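Local coordinates for lipoprotein (PDB 3CX3), which binds zinc and, as a lipoprotein probably held at the pneumococcal cell surface, probably delivers it to an ABC transporter for uptake, at residues F172-T185 with F194-P206. Residues are numbered along the deposited sequence; the frame is centred on the assembly and turned at random.
Sequences FEKATQKTFVTQHT and FGLNQLGIAGISP. With ZN (zinc ion), chain E.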
loop_
_atom_site.group_PDB
_atom_site.type_symbol
_atom_site.label_atom_id
_atom_site.label_comp_id
_atom_site.label_asym_id
_atom_site.label_seq_id
_atom_site.Cartn_x
_atom_site.Cartn_y
_atom_site.Cartn_z
ATOM N N PHE A 172 3.641 -19.158 -7.770
ATOM C CA PHE A 172 2.193 -19.206 -7.576
ATOM C C PHE A 172 1.481 -20.090 -8.599
ATOM O O PHE A 172 0.346 -20.488 -8.383
ATOM C CB PHE A 172 1.600 -17.792 -7.570
ATOM C CG PHE A 172 2.185 -16.878 -6.514
ATOM C CD1 PHE A 172 1.846 -17.027 -5.170
ATOM C CD2 PHE A 172 3.047 -15.852 -6.866
ATOM C CE1 PHE A 172 2.368 -16.171 -4.204
ATOM C CE2 PHE A 172 3.576 -15.006 -5.904
ATOM C CZ PHE A 172 3.237 -15.167 -4.578
ATOM N N GLU A 173 2.145 -20.400 -9.705
ATOM C CA GLU A 173 1.596 -21.315 -10.691
ATOM C C GLU A 173 1.485 -22.715 -10.105
ATOM O O GLU A 173 0.412 -23.316 -10.120
ATOM C CB GLU A 173 2.494 -21.367 -11.921
ATOM C CG GLU A 173 1.784 -21.807 -13.175
ATOM C CD GLU A 173 0.922 -20.705 -13.726
ATOM O OE1 GLU A 173 -0.315 -20.880 -13.748
ATOM O OE2 GLU A 173 1.484 -19.653 -14.106
ATOM N N LYS A 174 2.605 -23.219 -9.585
ATOM C CA LYS A 174 2.697 -24.569 -9.024
ATOM C C LYS A 174 1.650 -24.798 -7.936
ATOM O O LYS A 174 1.453 -25.926 -7.471
ATOM C CB LYS A 174 4.101 -24.808 -8.466
ATOM C CG LYS A 174 5.143 -25.196 -9.522
ATOM C CD LYS A 174 6.489 -24.516 -9.271
ATOM C CE LYS A 174 7.029 -24.790 -7.866
ATOM N NZ LYS A 174 7.558 -23.526 -7.250
ATOM N N ALA A 175 0.985 -23.706 -7.563
ATOM C CA ALA A 175 -0.062 -23.667 -6.559
ATOM C C ALA A 175 0.355 -24.380 -5.289
ATOM O O ALA A 175 1.268 -23.929 -4.608
ATOM C CB ALA A 175 -1.386 -24.215 -7.109
ATOM N N THR A 176 -0.254 -25.542 -5.052
ATOM C CA THR A 176 -0.499 -26.106 -3.720
ATOM C C THR A 176 -1.711 -25.316 -3.212
ATOM O O THR A 176 -1.762 -24.813 -2.086
ATOM C CB THR A 176 0.717 -26.061 -2.757
ATOM O OG1 THR A 176 1.933 -26.234 -3.489
ATOM C CG2 THR A 176 0.616 -27.159 -1.706
ATOM N N GLN A 177 -2.678 -25.212 -4.117
ATOM C CA GLN A 177 -3.973 -24.537 -3.928
ATOM C C GLN A 177 -4.083 -23.121 -3.313
ATOM O O GLN A 177 -4.115 -22.945 -2.091
ATOM C CB GLN A 177 -5.066 -25.515 -3.407
ATOM C CG GLN A 177 -4.628 -26.611 -2.413
ATOM C CD GLN A 177 -4.969 -26.282 -0.958
ATOM O OE1 GLN A 177 -4.996 -27.171 -0.101
ATOM N NE2 GLN A 177 -5.231 -25.006 -0.678
ATOM N N LYS A 178 -4.057 -22.138 -4.230
ATOM C CA LYS A 178 -4.878 -20.879 -4.257
ATOM C C LYS A 178 -5.122 -19.934 -3.045
ATOM O O LYS A 178 -4.531 -18.859 -2.957
ATOM C CB LYS A 178 -6.249 -21.189 -4.887
ATOM C CG LYS A 178 -6.971 -22.359 -4.205
ATOM C CD LYS A 178 -8.476 -22.191 -4.155
ATOM C CE LYS A 178 -9.119 -23.411 -3.494
ATOM N NZ LYS A 178 -8.829 -23.514 -2.029
ATOM N N THR A 179 -6.044 -20.326 -2.165
ATOM C CA THR A 179 -6.658 -19.429 -1.188
ATOM C C THR A 179 -5.743 -19.037 -0.034
ATOM O O THR A 179 -4.917 -19.842 0.408
ATOM C CB THR A 179 -7.923 -20.056 -0.573
ATOM O OG1 THR A 179 -8.448 -21.052 -1.445
ATOM C CG2 THR A 179 -8.985 -19.007 -0.362
ATOM N N PHE A 180 -5.904 -17.797 0.444
ATOM C CA PHE A 180 -5.309 -17.358 1.719
ATOM C C PHE A 180 -6.207 -16.391 2.487
ATOM O O PHE A 180 -7.082 -15.752 1.912
ATOM C CB PHE A 180 -3.866 -16.815 1.550
ATOM C CG PHE A 180 -3.748 -15.634 0.623
ATOM C CD1 PHE A 180 -3.843 -15.797 -0.770
ATOM C CD2 PHE A 180 -3.525 -14.361 1.128
ATOM C CE1 PHE A 180 -3.727 -14.704 -1.642
ATOM C CE2 PHE A 180 -3.415 -13.263 0.264
ATOM C CZ PHE A 180 -3.509 -13.448 -1.137
ATOM N N VAL A 181 -5.994 -16.306 3.797
ATOM C CA VAL A 181 -6.738 -15.354 4.650
ATOM C C VAL A 181 -5.863 -14.408 5.478
ATOM O O VAL A 181 -4.938 -14.825 6.205
ATOM C CB VAL A 181 -7.920 -16.005 5.469
ATOM C CG1 VAL A 181 -7.787 -17.499 5.547
ATOM C CG2 VAL A 181 -8.077 -15.387 6.842
ATOM N N THR A 182 -6.187 -13.121 5.318
ATOM C CA THR A 182 -5.369 -12.010 5.790
ATOM C C THR A 182 -6.173 -11.176 6.754
ATOM O O THR A 182 -7.409 -11.269 6.788
ATOM C CB THR A 182 -4.933 -11.071 4.636
ATOM O OG1 THR A 182 -6.066 -10.325 4.181
ATOM C CG2 THR A 182 -4.317 -11.831 3.485
ATOM N N GLN A 183 -5.475 -10.331 7.507
ATOM C CA GLN A 183 -6.088 -9.603 8.601
ATOM C C GLN A 183 -7.129 -8.565 8.174
ATOM O O GLN A 183 -8.217 -8.507 8.769
ATOM C CB GLN A 183 -5.032 -8.984 9.500
ATOM C CG GLN A 183 -5.653 -8.452 10.746
ATOM C CD GLN A 183 -4.640 -7.916 11.714
ATOM O OE1 GLN A 183 -3.899 -8.675 12.355
ATOM N NE2 GLN A 183 -4.614 -6.600 11.848
ATOM N N HIS A 184 -6.800 -7.736 7.179
ATOM C CA HIS A 184 -7.850 -7.030 6.430
ATOM C C HIS A 184 -7.743 -7.222 4.926
ATOM O O HIS A 184 -6.808 -7.849 4.455
ATOM C CB HIS A 184 -7.976 -5.575 6.844
ATOM C CG HIS A 184 -6.970 -4.651 6.235
ATOM N ND1 HIS A 184 -5.664 -4.563 6.684
ATOM C CD2 HIS A 184 -7.107 -3.705 5.272
ATOM C CE1 HIS A 184 -5.035 -3.626 5.994
ATOM N NE2 HIS A 184 -5.883 -3.097 5.127
ATOM N N THR A 185 -8.718 -6.712 4.185
ATOM C CA THR A 185 -8.757 -6.942 2.743
ATOM C C THR A 185 -7.741 -6.051 2.006
ATOM O O THR A 185 -8.123 -5.021 1.427
ATOM C CB THR A 185 -10.184 -6.716 2.133
ATOM O OG1 THR A 185 -11.171 -7.402 2.916
ATOM C CG2 THR A 185 -10.245 -7.200 0.693
ATOM N N PHE A 194 -1.938 -13.100 -9.492
ATOM C CA PHE A 194 -1.255 -14.372 -9.359
ATOM C C PHE A 194 -2.149 -15.606 -9.342
ATOM O O PHE A 194 -1.711 -16.692 -8.971
ATOM C CB PHE A 194 -0.305 -14.308 -8.164
ATOM C CG PHE A 194 0.858 -13.401 -8.393
ATOM C CD1 PHE A 194 0.898 -12.143 -7.812
ATOM C CD2 PHE A 194 1.904 -13.792 -9.225
ATOM C CE1 PHE A 194 1.983 -11.289 -8.027
ATOM C CE2 PHE A 194 2.992 -12.950 -9.456
ATOM C CZ PHE A 194 3.033 -11.692 -8.857
ATOM N N GLY A 195 -3.393 -15.442 -9.778
ATOM C CA GLY A 195 -4.330 -16.558 -9.864
ATOM C C GLY A 195 -4.876 -16.978 -8.517
ATOM O O GLY A 195 -5.869 -17.704 -8.441
ATOM N N LEU A 196 -4.217 -16.528 -7.449
ATOM C CA LEU A 196 -4.688 -16.748 -6.098
ATOM C C LEU A 196 -6.015 -16.031 -5.883
ATOM O O LEU A 196 -6.382 -15.124 -6.644
ATOM C CB LEU A 196 -3.675 -16.199 -5.096
ATOM C CG LEU A 196 -2.193 -16.531 -5.290
ATOM C CD1 LEU A 196 -1.368 -15.637 -4.388
ATOM C CD2 LEU A 196 -1.901 -18.006 -5.006
ATOM N N ASN A 197 -6.741 -16.466 -4.854
ATOM C CA ASN A 197 -7.870 -15.707 -4.342
ATOM C C ASN A 197 -7.709 -15.532 -2.838
ATOM O O ASN A 197 -7.259 -16.444 -2.151
ATOM C CB ASN A 197 -9.210 -16.348 -4.704
ATOM C CG ASN A 197 -9.502 -17.577 -3.900
ATOM O OD1 ASN A 197 -8.858 -18.610 -4.070
ATOM N ND2 ASN A 197 -10.494 -17.482 -3.014
ATOM N N GLN A 198 -8.046 -14.348 -2.349
ATOM C CA GLN A 198 -7.909 -14.059 -0.929
ATOM C C GLN A 198 -9.215 -13.875 -0.192
ATOM O O GLN A 198 -10.276 -13.735 -0.788
ATOM C CB GLN A 198 -7.018 -12.825 -0.690
ATOM C CG GLN A 198 -7.375 -11.611 -1.491
ATOM C CD GLN A 198 -8.543 -10.858 -0.930
ATOM O OE1 GLN A 198 -8.547 -10.451 0.237
ATOM N NE2 GLN A 198 -9.541 -10.627 -1.773
ATOM N N LEU A 199 -9.108 -13.879 1.131
ATOM C CA LEU A 199 -10.186 -13.441 2.003
ATOM C C LEU A 199 -9.589 -12.614 3.139
ATOM O O LEU A 199 -8.608 -13.030 3.808
ATOM C CB LEU A 199 -11.006 -14.624 2.533
ATOM C CG LEU A 199 -12.218 -14.304 3.411
ATOM C CD1 LEU A 199 -13.374 -13.681 2.612
ATOM C CD2 LEU A 199 -12.698 -15.558 4.118
ATOM N N GLY A 200 -10.154 -11.426 3.331
ATOM C CA GLY A 200 -9.765 -10.605 4.466
ATOM C C GLY A 200 -10.725 -10.811 5.616
ATOM O O GLY A 200 -11.939 -10.957 5.399
ATOM N N ILE A 201 -10.197 -10.832 6.838
ATOM C CA ILE A 201 -11.070 -10.869 8.010
ATOM C C ILE A 201 -11.918 -9.581 8.057
ATOM O O ILE A 201 -13.159 -9.628 8.194
ATOM C CB ILE A 201 -10.279 -11.168 9.295
ATOM C CG1 ILE A 201 -9.839 -12.627 9.279
ATOM C CG2 ILE A 201 -11.142 -10.949 10.575
ATOM C CD1 ILE A 201 -8.585 -12.898 10.074
ATOM N N ALA A 202 -11.251 -8.438 7.874
ATOM C CA ALA A 202 -11.945 -7.138 7.743
ATOM C C ALA A 202 -12.101 -6.720 6.268
ATOM O O ALA A 202 -11.484 -7.329 5.384
ATOM C CB ALA A 202 -11.224 -6.075 8.531
ATOM N N GLY A 203 -12.925 -5.701 5.999
ATOM C CA GLY A 203 -13.090 -5.173 4.644
ATOM C C GLY A 203 -11.885 -4.378 4.171
ATOM O O GLY A 203 -10.779 -4.536 4.694
ATOM N N ILE A 204 -12.058 -3.501 3.193
ATOM C CA ILE A 204 -10.850 -2.806 2.696
ATOM C C ILE A 204 -10.104 -2.018 3.786
ATOM O O ILE A 204 -8.894 -1.854 3.708
ATOM C CB ILE A 204 -11.044 -1.980 1.372
ATOM C CG1 ILE A 204 -11.088 -0.470 1.630
ATOM C CG2 ILE A 204 -12.208 -2.524 0.534
ATOM C CD1 ILE A 204 -12.473 0.174 1.529
ATOM N N SER A 205 -10.832 -1.526 4.787
ATOM C CA SER A 205 -10.212 -0.869 5.940
ATOM C C SER A 205 -10.344 -1.738 7.200
ATOM O O SER A 205 -11.343 -2.440 7.362
ATOM C CB SER A 205 -10.795 0.526 6.131
ATOM O OG SER A 205 -11.402 0.674 7.389
ATOM N N PRO A 206 -9.312 -1.733 8.068
ATOM C CA PRO A 206 -9.259 -2.594 9.247
ATOM C C PRO A 206 -10.396 -2.382 10.235
ATOM O O PRO A 206 -10.671 -3.264 11.048
ATOM C CB PRO A 206 -7.937 -2.189 9.906
ATOM C CG PRO A 206 -7.112 -1.679 8.789
ATOM C CD PRO A 206 -8.087 -0.916 7.965
HETATM ZN ZN ZN E . -5.443 -1.444 3.941
#
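Pro206 CG sits over the centre of the His184 imidazole, 3.8 Å from its centroid, in a CH-pi contact. At the ring edge, in its plane, Ile204 O approaches His184 CD2 to 3.0 Å. With chi1 at 80°, the His184 CG stands between the backbone N and the carbonyl carbon, and His184 NE2 reaches the zinc ion at 2.1 Å; His44, His120 and Glu259 complete the site. Glu233 accepts the hydrogen bond from His184 ND1, which fixes the ring's rotation and probably makes it a stronger zinc ligand.

Behind the ring, Thr185 N donates to Gly203 O from above the carbonyl plane, while Thr182 OG1 hydrogen-bonds His184 O at 2.6 Å, tying the turn back to its strand. Strands 180-182 and 198-200 run parallel: Phe180 O takes Leu199 N, Leu199 O takes Thr182 N, and Thr182 O takes Ile201 N at 2.8 Å, nearly straight (161°).

Farther from the metal, Gln198 CB covers one face of the Phe180 ring, off-centre. Leu196 CD1 bridges Phe180 CE1 (3.7 Å) and Phe172 CD1 (3.6 Å), and the Phe172 and Phe194 rings meet obliquely.

This is a beta-alpha-beta unit: helix 188-193 connects the two strands and packs on Phe180 and Gln198, helix 268-281 borders the phenylalanine cluster, helix 213-224 touches Leu199, and strand 230-232 continues the sheet beyond Val181.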